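Local structure of SusD family protein (Bacteroides uniformis, 7KV1) at residues A[109-120]-A[158-169]. The protein probably binds beta-glucans at the cell surface of a human gut bacterium, as a SusD-family glycan-binding protein. Numbering follows the deposited sequence.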
ATOM      1  N   LEU A 109     -14.750  -4.790   2.048  1.00 22.14           N
ATOM      2  CA  LEU A 109     -13.890  -3.963   2.936  1.00 22.49           C
ATOM      3  C   LEU A 109     -14.621  -2.665   3.328  1.00 23.19           C
ATOM      4  O   LEU A 109     -14.078  -1.580   3.148  1.00 22.14           O
ATOM      5  CB  LEU A 109     -12.583  -3.729   2.192  1.00 21.64           C
ATOM      6  CG  LEU A 109     -11.734  -4.978   1.967  1.00 23.35           C
ATOM      7  CD1 LEU A 109     -10.461  -4.628   1.244  1.00 24.94           C
ATOM      8  CD2 LEU A 109     -11.398  -5.667   3.282  1.00 23.59           C
ATOM      9  N   GLY A 110     -15.807  -2.783   3.913  1.00 24.67           N
ATOM     10  CA  GLY A 110     -16.626  -1.628   4.342  1.00 23.66           C
ATOM     11  C   GLY A 110     -15.882  -0.694   5.276  1.00 22.32           C
ATOM     12  O   GLY A 110     -16.074   0.531   5.185  1.00 23.12           O
ATOM     13  N   SER A 111     -15.049  -1.236   6.168  1.00 23.37           N
ATOM     14  CA  SER A 111     -14.316  -0.434   7.177  1.00 25.24           C
ATOM     15  C   SER A 111     -13.350   0.533   6.480  1.00 23.51           C
ATOM     16  O   SER A 111     -13.190   1.672   6.959  1.00 22.57           O
ATOM     17  CB  SER A 111     -13.614  -1.329   8.188  1.00 25.70           C
ATOM     18  OG  SER A 111     -12.622  -2.061   7.527  1.00 27.97           O
ATOM     19  N   LEU A 112     -12.762   0.125   5.353  1.00 24.21           N
ATOM     20  CA  LEU A 112     -11.795   0.955   4.598  1.00 24.84           C
ATOM     21  C   LEU A 112     -12.530   2.175   4.047  1.00 23.46           C
ATOM     22  O   LEU A 112     -11.972   3.281   4.109  1.00 24.83           O
ATOM     23  CB  LEU A 112     -11.178   0.099   3.481  1.00 27.38           C
ATOM     24  CG  LEU A 112      -9.698   0.275   3.234  1.00 29.13           C
ATOM     25  CD1 LEU A 112      -8.912   0.024   4.519  1.00 31.38           C
ATOM     26  CD2 LEU A 112      -9.226  -0.638   2.104  1.00 29.36           C
ATOM     27  N   TRP A 113     -13.761   1.990   3.580  1.00 21.61           N
ATOM     28  CA  TRP A 113     -14.656   3.088   3.138  1.00 23.40           C
ATOM     29  C   TRP A 113     -14.879   4.081   4.293  1.00 20.96           C
ATOM     30  O   TRP A 113     -14.630   5.274   4.114  1.00 22.84           O
ATOM     31  CB  TRP A 113     -15.951   2.490   2.592  1.00 23.35           C
ATOM     32  CG  TRP A 113     -17.017   3.460   2.154  1.00 22.24           C
ATOM     33  CD1 TRP A 113     -17.784   4.265   2.945  1.00 22.48           C
ATOM     34  CD2 TRP A 113     -17.576   3.559   0.831  1.00 21.50           C
ATOM     35  NE1 TRP A 113     -18.758   4.883   2.199  1.00 23.07           N
ATOM     36  CE2 TRP A 113     -18.630   4.485   0.893  1.00 21.98           C
ATOM     37  CE3 TRP A 113     -17.255   2.964  -0.396  1.00 23.28           C
ATOM     38  CZ2 TRP A 113     -19.365   4.843  -0.225  1.00 22.19           C
ATOM     39  CZ3 TRP A 113     -17.983   3.324  -1.506  1.00 22.13           C
ATOM     40  CH2 TRP A 113     -19.025   4.244  -1.412  1.00 22.26           C
ATOM     41  N   THR A 114     -15.251   3.599   5.470  1.00 24.05           N
ATOM     42  CA  THR A 114     -15.473   4.449   6.664  1.00 24.49           C
ATOM     43  C   THR A 114     -14.168   5.173   7.034  1.00 23.78           C
ATOM     44  O   THR A 114     -14.210   6.395   7.213  1.00 22.91           O
ATOM     45  CB  THR A 114     -16.046   3.634   7.828  1.00 26.43           C
ATOM     46  OG1 THR A 114     -17.192   2.997   7.279  1.00 26.52           O
ATOM     47  CG2 THR A 114     -16.411   4.518   9.002  1.00 28.02           C
ATOM     48  N   VAL A 115     -13.043   4.458   7.122  1.00 22.05           N
ATOM     49  CA  VAL A 115     -11.721   5.076   7.405  1.00 23.64           C
ATOM     50  C   VAL A 115     -11.465   6.212   6.413  1.00 23.64           C
ATOM     51  O   VAL A 115     -11.157   7.344   6.835  1.00 24.51           O
ATOM     52  CB  VAL A 115     -10.605   4.025   7.312  1.00 27.65           C
ATOM     53  CG1 VAL A 115      -9.238   4.682   7.322  1.00 30.02           C
ATOM     54  CG2 VAL A 115     -10.718   2.978   8.406  1.00 27.82           C
ATOM     55  N   ASP A 116     -11.560   5.927   5.114  1.00 22.88           N
ATOM     56  CA  ASP A 116     -11.183   6.918   4.068  1.00 21.10           C
ATOM     57  C   ASP A 116     -12.096   8.149   4.153  1.00 21.35           C
ATOM     58  O   ASP A 116     -11.570   9.277   4.129  1.00 20.05           O
ATOM     59  CB  ASP A 116     -11.176   6.292   2.678  1.00 21.62           C
ATOM     60  CG  ASP A 116     -10.088   5.245   2.487  1.00 22.36           C
ATOM     61  OD1 ASP A 116      -9.034   5.316   3.189  1.00 20.18           O
ATOM     62  OD2 ASP A 116     -10.319   4.349   1.641  1.00 23.17           O
ATOM     63  N   TYR A 117     -13.423   7.972   4.244  1.00 21.52           N
ATOM     64  CA  TYR A 117     -14.349   9.131   4.333  1.00 23.39           C
ATOM     65  C   TYR A 117     -14.172   9.873   5.666  1.00 23.32           C
ATOM     66  O   TYR A 117     -14.439  11.086   5.697  1.00 24.96           O
ATOM     67  CB  TYR A 117     -15.800   8.741   3.998  1.00 21.90           C
ATOM     68  CG  TYR A 117     -16.006   8.585   2.518  1.00 21.22           C
ATOM     69  CD1 TYR A 117     -15.948   9.683   1.670  1.00 21.25           C
ATOM     70  CD2 TYR A 117     -16.220   7.338   1.953  1.00 21.50           C
ATOM     71  CE1 TYR A 117     -16.134   9.546   0.299  1.00 20.83           C
ATOM     72  CE2 TYR A 117     -16.411   7.184   0.591  1.00 20.55           C
ATOM     73  CZ  TYR A 117     -16.341   8.286  -0.246  1.00 20.52           C
ATOM     74  OH  TYR A 117     -16.516   8.118  -1.591  1.00 20.47           O
ATOM     75  N   SER A 118     -13.789   9.198   6.744  1.00 25.28           N
ATOM     76  CA  SER A 118     -13.441   9.869   8.014  1.00 24.57           C
ATOM     77  C   SER A 118     -12.211  10.760   7.809  1.00 24.63           C
ATOM     78  O   SER A 118     -12.234  11.928   8.201  1.00 23.16           O
ATOM     79  CB  SER A 118     -13.221   8.863   9.102  1.00 26.93           C
ATOM     80  OG  SER A 118     -14.428   8.162   9.355  1.00 27.01           O
ATOM     81  N   GLY A 119     -11.168  10.233   7.177  1.00 25.23           N
ATOM     82  CA  GLY A 119     -10.010  11.049   6.782  1.00 23.71           C
ATOM     83  C   GLY A 119     -10.426  12.243   5.948  1.00 23.80           C
ATOM     84  O   GLY A 119      -9.981  13.401   6.233  1.00 25.28           O
ATOM     85  N   ILE A 120     -11.234  12.002   4.930  1.00 22.19           N
ATOM     86  CA  ILE A 120     -11.656  13.084   3.996  1.00 22.89           C
ATOM     87  C   ILE A 120     -12.397  14.183   4.785  1.00 22.79           C
ATOM     88  O   ILE A 120     -11.992  15.353   4.686  1.00 22.28           O
ATOM     89  CB  ILE A 120     -12.424  12.483   2.820  1.00 21.85           C
ATOM     90  CG1 ILE A 120     -11.473  11.714   1.907  1.00 21.95           C
ATOM     91  CG2 ILE A 120     -13.172  13.556   2.064  1.00 24.48           C
ATOM     92  CD1 ILE A 120     -12.154  10.581   1.188  1.00 23.46           C
ATOM     93  N   MET A 158      -7.152   5.501  -2.051  1.00 17.88           N
ATOM     94  CA  MET A 158      -7.533   4.191  -1.474  1.00 18.29           C
ATOM     95  C   MET A 158      -8.955   3.813  -1.919  1.00 17.76           C
ATOM     96  O   MET A 158      -9.149   2.708  -2.453  1.00 17.33           O
ATOM     97  CB  MET A 158      -7.435   4.227   0.054  1.00 18.45           C
ATOM     98  CG  MET A 158      -7.431   2.873   0.686  1.00 21.14           C
ATOM     99  SD  MET A 158      -7.136   3.029   2.472  1.00 24.81           S
ATOM    100  CE  MET A 158      -5.471   3.682   2.489  1.00 23.17           C
ATOM    101  N   LEU A 159      -9.915   4.718  -1.776  1.00 17.88           N
ATOM    102  CA  LEU A 159     -11.316   4.492  -2.228  1.00 18.56           C
ATOM    103  C   LEU A 159     -11.332   4.118  -3.708  1.00 18.31           C
ATOM    104  O   LEU A 159     -12.030   3.158  -4.090  1.00 18.44           O
ATOM    105  CB  LEU A 159     -12.147   5.753  -1.995  1.00 18.55           C
ATOM    106  CG  LEU A 159     -12.473   6.049  -0.536  1.00 19.18           C
ATOM    107  CD1 LEU A 159     -12.961   7.486  -0.394  1.00 21.26           C
ATOM    108  CD2 LEU A 159     -13.512   5.061   0.011  1.00 21.81           C
ATOM    109  N   TRP A 160     -10.633   4.903  -4.512  1.00 17.73           N
ATOM    110  CA  TRP A 160     -10.584   4.740  -5.978  1.00 17.02           C
ATOM    111  C   TRP A 160     -10.019   3.369  -6.298  1.00 17.42           C
ATOM    112  O   TRP A 160     -10.598   2.690  -7.152  1.00 18.62           O
ATOM    113  CB  TRP A 160      -9.737   5.861  -6.582  1.00 17.32           C
ATOM    114  CG  TRP A 160      -9.489   5.769  -8.048  1.00 16.90           C
ATOM    115  CD1 TRP A 160     -10.399   5.779  -9.064  1.00 17.64           C
ATOM    116  CD2 TRP A 160      -8.199   5.748  -8.677  1.00 16.70           C
ATOM    117  NE1 TRP A 160      -9.756   5.698 -10.278  1.00 17.43           N
ATOM    118  CE2 TRP A 160      -8.413   5.685 -10.075  1.00 16.12           C
ATOM    119  CE3 TRP A 160      -6.885   5.671  -8.197  1.00 16.46           C
ATOM    120  CZ2 TRP A 160      -7.364   5.572 -10.989  1.00 17.10           C
ATOM    121  CZ3 TRP A 160      -5.847   5.646  -9.101  1.00 16.74           C
ATOM    122  CH2 TRP A 160      -6.079   5.597 -10.481  1.00 16.25           C
ATOM    123  N   HIS A 161      -8.943   2.951  -5.630  1.00 17.38           N
ATOM    124  CA  HIS A 161      -8.274   1.651  -5.931  1.00 18.01           C
ATOM    125  C   HIS A 161      -9.225   0.484  -5.652  1.00 17.73           C
ATOM    126  O   HIS A 161      -9.232  -0.481  -6.448  1.00 20.37           O
ATOM    127  CB  HIS A 161      -6.967   1.481  -5.132  1.00 17.77           C
ATOM    128  CG  HIS A 161      -5.717   1.934  -5.814  1.00 18.90           C
ATOM    129  ND1 HIS A 161      -5.370   3.259  -5.941  1.00 18.20           N
ATOM    130  CD2 HIS A 161      -4.722   1.233  -6.410  1.00 20.60           C
ATOM    131  CE1 HIS A 161      -4.194   3.349  -6.523  1.00 18.05           C
ATOM    132  NE2 HIS A 161      -3.791   2.119  -6.862  1.00 19.19           N
ATOM    133  N   TYR A 162      -9.945   0.530  -4.529  1.00 18.84           N
ATOM    134  CA  TYR A 162     -10.761  -0.620  -4.025  1.00 17.95           C
ATOM    135  C   TYR A 162     -12.159  -0.574  -4.639  1.00 17.42           C
ATOM    136  O   TYR A 162     -12.558  -1.608  -5.237  1.00 18.19           O
ATOM    137  CB  TYR A 162     -10.780  -0.669  -2.489  1.00 19.01           C
ATOM    138  CG  TYR A 162      -9.509  -1.242  -1.944  1.00 17.96           C
ATOM    139  CD1 TYR A 162      -9.227  -2.593  -2.041  1.00 19.72           C
ATOM    140  CD2 TYR A 162      -8.529  -0.414  -1.440  1.00 19.76           C
ATOM    141  CE1 TYR A 162      -8.014  -3.109  -1.606  1.00 18.41           C
ATOM    142  CE2 TYR A 162      -7.326  -0.917  -0.991  1.00 20.01           C
ATOM    143  CZ  TYR A 162      -7.059  -2.266  -1.088  1.00 18.00           C
ATOM    144  OH  TYR A 162      -5.851  -2.745  -0.687  1.00 16.69           O
ATOM    145  N   PHE A 163     -12.865   0.559  -4.520  1.00 16.74           N
ATOM    146  CA  PHE A 163     -14.296   0.680  -4.913  1.00 17.46           C
ATOM    147  C   PHE A 163     -14.482   1.375  -6.271  1.00 17.73           C
ATOM    148  O   PHE A 163     -15.525   1.125  -6.933  1.00 19.24           O
ATOM    149  CB  PHE A 163     -15.084   1.413  -3.832  1.00 17.68           C
ATOM    150  CG  PHE A 163     -14.987   0.776  -2.477  1.00 19.14           C
ATOM    151  CD1 PHE A 163     -15.782  -0.320  -2.156  1.00 19.86           C
ATOM    152  CD2 PHE A 163     -14.074   1.245  -1.546  1.00 18.32           C
ATOM    153  CE1 PHE A 163     -15.667  -0.932  -0.911  1.00 20.09           C
ATOM    154  CE2 PHE A 163     -13.983   0.647  -0.292  1.00 19.93           C
ATOM    155  CZ  PHE A 163     -14.744  -0.469   0.003  1.00 19.62           C
ATOM    156  N   GLY A 164     -13.554   2.241  -6.686  1.00 17.85           N
ATOM    157  CA  GLY A 164     -13.642   2.911  -8.008  1.00 18.73           C
ATOM    158  C   GLY A 164     -14.707   4.007  -8.077  1.00 17.97           C
ATOM    159  O   GLY A 164     -14.339   5.194  -8.056  1.00 17.64           O
ATOM    160  N   ASN A 165     -15.977   3.618  -8.106  1.00 19.59           N
ATOM    161  CA  ASN A 165     -17.164   4.462  -8.380  1.00 19.49           C
ATOM    162  C   ASN A 165     -17.686   4.981  -7.040  1.00 21.82           C
ATOM    163  O   ASN A 165     -18.478   4.286  -6.392  1.00 23.37           O
ATOM    164  CB  ASN A 165     -18.208   3.676  -9.185  1.00 18.50           C
ATOM    165  CG  ASN A 165     -17.631   3.037 -10.433  1.00 20.78           C
ATOM    166  OD1 ASN A 165     -17.233   3.735 -11.365  1.00 23.73           O
ATOM    167  ND2 ASN A 165     -17.617   1.713 -10.490  1.00 20.01           N
ATOM    168  N   VAL A 166     -17.204   6.129  -6.582  1.00 19.52           N
ATOM    169  CA  VAL A 166     -17.424   6.542  -5.176  1.00 19.98           C
ATOM    170  C   VAL A 166     -17.956   7.969  -5.121  1.00 20.73           C
ATOM    171  O   VAL A 166     -17.688   8.768  -6.008  1.00 19.63           O
ATOM    172  CB  VAL A 166     -16.138   6.396  -4.354  1.00 19.29           C
ATOM    173  CG1 VAL A 166     -15.681   4.947  -4.312  1.00 18.51           C
ATOM    174  CG2 VAL A 166     -15.043   7.331  -4.881  1.00 19.31           C
ATOM    175  N   PRO A 167     -18.733   8.300  -4.070  1.00 21.08           N
ATOM    176  CA  PRO A 167     -19.053   9.688  -3.726  1.00 21.45           C
ATOM    177  C   PRO A 167     -17.779  10.544  -3.659  1.00 23.04           C
ATOM    178  O   PRO A 167     -16.776  10.136  -3.063  1.00 20.89           O
ATOM    179  CB  PRO A 167     -19.705   9.596  -2.341  1.00 22.20           C
ATOM    180  CG  PRO A 167     -20.294   8.213  -2.339  1.00 24.84           C
ATOM    181  CD  PRO A 167     -19.286   7.355  -3.089  1.00 23.48           C
ATOM    182  N   PHE A 168     -17.833  11.685  -4.323  1.00 23.58           N
ATOM    183  CA  PHE A 168     -16.695  12.612  -4.449  1.00 26.50           C
ATOM    184  C   PHE A 168     -17.108  13.995  -3.947  1.00 27.55           C
ATOM    185  O   PHE A 168     -17.999  14.600  -4.554  1.00 26.52           O
ATOM    186  CB  PHE A 168     -16.188  12.612  -5.895  1.00 26.91           C
ATOM    187  CG  PHE A 168     -14.820  13.226  -5.954  1.00 28.42           C
ATOM    188  CD1 PHE A 168     -14.669  14.589  -6.068  1.00 30.56           C
ATOM    189  CD2 PHE A 168     -13.705  12.451  -5.694  1.00 32.80           C
ATOM    190  CE1 PHE A 168     -13.409  15.160  -6.058  1.00 31.46           C
ATOM    191  CE2 PHE A 168     -12.455  13.028  -5.669  1.00 32.15           C
ATOM    192  CZ  PHE A 168     -12.318  14.381  -5.832  1.00 30.85           C
ATOM    193  N   TYR A 169     -16.492  14.468  -2.865  1.00 28.52           N
ATOM    194  CA  TYR A 169     -16.729  15.832  -2.331  1.00 30.47           C
ATOM    195  C   TYR A 169     -15.431  16.430  -1.773  1.00 34.44           C
ATOM    196  O   TYR A 169     -14.668  15.714  -1.062  1.00 31.72           O
ATOM    197  CB  TYR A 169     -17.809  15.839  -1.248  1.00 30.40           C
ATOM    198  CG  TYR A 169     -17.638  14.909  -0.077  1.00 31.67           C
ATOM    199  CD1 TYR A 169     -17.954  13.570  -0.190  1.00 30.83           C
ATOM    200  CD2 TYR A 169     -17.314  15.395   1.183  1.00 33.20           C
ATOM    201  CE1 TYR A 169     -17.924  12.726   0.904  1.00 33.35           C
ATOM    202  CE2 TYR A 169     -17.259  14.564   2.289  1.00 33.09           C
ATOM    203  CZ  TYR A 169     -17.550  13.214   2.144  1.00 37.08           C
ATOM    204  OH  TYR A 169     -17.506  12.352   3.214  1.00 32.79           O
TER
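Trp113 meets Phe163 in a T-shaped stack: the six-membered ring of the indole turns its edge to the phenyl face, planes at 86°, with Trp113 CE3 3.8 Å from Phe163 CG. With chi1 at 177°, Trp113 CG lies opposite the backbone N and the indole extends beyond the end of helix 158-162, bringing Trp113 CH2 to 3.5 Å from Pro167 CD. Two CH-pi contacts add to this: Leu159 CD1 sits over one face of the Tyr117 ring, 3.7 Å from the centroid, and Leu112 CD2 covers a face of Tyr162. Leu159 is also a knob in the hole formed by Trp113, Asp116, Tyr117 and Ile120. Segments 110-120 and 158-162 of the consecutive helices 110-129 and 138-162 pack nearly antiparallel, their axes at 152°, consistent with the TPR-like helical scaffold of SusD proteins. Gly164, the first residue to leave helical backbone angles, has positive phi, and beyond it the chain reverses to run along helix 110-120. There Tyr117 OH donates a short hydrogen bond (2.5 Å) to Pro167 O, in the carbonyl plane and on a lone pair. A phenylalanine here would probably leave that carbonyl without its hydroxyl partner and the returning chain less firmly tied. Among polar groups, buried Asp116 OD1 lies 3.1 Å from Met158 SD and has no hydrogen-bonding partner in the model.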